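Local coordinates for core protein P7 (Pseudomonas phage phi12, PDB 2Q82) that is a structural core protein of the phage, probably forming part of the inner particle of this virus, at residues 97-100 with 101-105. Numbering follows the deposited sequence.
Sequences SALV and DAELG
Ser97 and Val100 meet Asp101 and Leu104 in a local contact along the short helix 98-103, from its N-cap Ser97 to Leu104 just past its last turn; this is the helical element of the beta-alpha-beta unit that joins strands 84-89 and 109-111 of the parallel sheet. The helical assignment rests on i to i+4 bonds: Asp101 N donates to Ser97 O at 2.9 Å, Ala102 N to Ala98 O at 3.0 Å, and Leu104 N to Val100 O at 2.8 Å. Ser97 is the N-cap: its OG accepts from Val100 N at 3.0 Å in an almost straight bond (177° at the hydrogen), and the same OG is hydrogen-bonded to Asp65. Asp101 carries its carboxylate beside its own backbone N (chi1 -71°), which places it next to Ser97 O, with Asp101 CG 3.2 Å from that oxygen. There OD1 is hydrogen-bonded to Ser30 OG, which also pairs with Ser97 N, so the single hydroxyl of Ser30 links Ser97 and Asp101. Val100 and Leu104 lie alongside each other, pointing the same way, and form an apolar patch facing strand 25-30, with Val100 on Ser30 and Leu104 on Val28. The Val100 branch CG1 is anti to the backbone N (chi1 171°) and hence beside the carbonyl carbon, on the side where the chain runs on to Leu104; there CG1 meets Leu104 CD1 at 3.4 Å, tighter than usual for two methyl groups.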
loop_
_atom_site.group_PDB
_atom_site.type_symbol
_atom_site.label_atom_id
_atom_site.label_comp_id
_atom_site.label_asym_id
_atom_site.label_seq_id
_atom_site.Cartn_x
_atom_site.Cartn_y
_atom_site.Cartn_z
ATOM N N SER A 97 -2.475 19.975 -7.230
ATOM C CA SER A 97 -3.373 20.082 -6.104
ATOM C C SER A 97 -2.519 20.654 -4.997
ATOM O O SER A 97 -1.488 20.086 -4.641
ATOM C CB SER A 97 -3.883 18.716 -5.674
ATOM O OG SER A 97 -4.221 18.737 -4.297
ATOM N N ALA A 98 -2.946 21.789 -4.462
ATOM C CA ALA A 98 -2.211 22.435 -3.394
ATOM C C ALA A 98 -2.138 21.536 -2.167
ATOM O O ALA A 98 -1.149 21.544 -1.444
ATOM C CB ALA A 98 -2.872 23.739 -3.038
ATOM N N LEU A 99 -3.195 20.771 -1.936
ATOM C CA LEU A 99 -3.238 19.877 -0.794
ATOM C C LEU A 99 -2.187 18.785 -0.957
ATOM O O LEU A 99 -1.373 18.546 -0.061
ATOM C CB LEU A 99 -4.624 19.256 -0.668
ATOM C CG LEU A 99 -4.783 18.180 0.408
ATOM C CD1 LEU A 99 -4.487 18.762 1.768
ATOM C CD2 LEU A 99 -6.189 17.628 0.373
ATOM N N VAL A 100 -2.199 18.123 -2.107
ATOM C CA VAL A 100 -1.230 17.066 -2.356
ATOM C C VAL A 100 0.190 17.627 -2.306
ATOM O O VAL A 100 1.079 17.050 -1.682
ATOM C CB VAL A 100 -1.486 16.395 -3.715
ATOM C CG1 VAL A 100 -0.343 15.459 -4.075
ATOM C CG2 VAL A 100 -2.787 15.613 -3.654
ATOM N N ASP A 101 0.414 18.762 -2.957
ATOM C CA ASP A 101 1.747 19.344 -2.945
ATOM C C ASP A 101 2.252 19.571 -1.525
ATOM O O ASP A 101 3.418 19.347 -1.231
ATOM C CB ASP A 101 1.763 20.682 -3.660
ATOM C CG ASP A 101 1.606 20.543 -5.153
ATOM O OD1 ASP A 101 1.609 19.408 -5.671
ATOM O OD2 ASP A 101 1.487 21.595 -5.801
ATOM N N ALA A 102 1.370 20.051 -0.658
ATOM C CA ALA A 102 1.748 20.321 0.714
ATOM C C ALA A 102 2.078 19.019 1.422
ATOM O O ALA A 102 3.071 18.912 2.142
ATOM C CB ALA A 102 0.620 21.024 1.434
ATOM N N GLU A 103 1.218 18.036 1.209
ATOM C CA GLU A 103 1.377 16.731 1.811
ATOM C C GLU A 103 2.676 16.068 1.402
ATOM O O GLU A 103 3.291 15.366 2.191
ATOM C CB GLU A 103 0.223 15.847 1.398
ATOM C CG GLU A 103 -1.085 16.400 1.834
ATOM C CD GLU A 103 -1.447 15.931 3.203
ATOM O OE1 GLU A 103 -0.617 16.077 4.126
ATOM O OE2 GLU A 103 -2.565 15.405 3.347
ATOM N N LEU A 104 3.081 16.284 0.156
ATOM C CA LEU A 104 4.308 15.690 -0.351
ATOM C C LEU A 104 5.495 16.622 -0.248
ATOM O O LEU A 104 6.511 16.391 -0.900
ATOM C CB LEU A 104 4.160 15.336 -1.819
ATOM C CG LEU A 104 2.950 14.532 -2.276
ATOM C CD1 LEU A 104 2.905 14.470 -3.775
ATOM C CD2 LEU A 104 3.029 13.152 -1.711
ATOM N N GLY A 105 5.386 17.676 0.546
ATOM C CA GLY A 105 6.486 18.623 0.625
ATOM C C GLY A 105 7.889 18.103 0.902
ATOM O O GLY A 105 8.872 18.696 0.463
#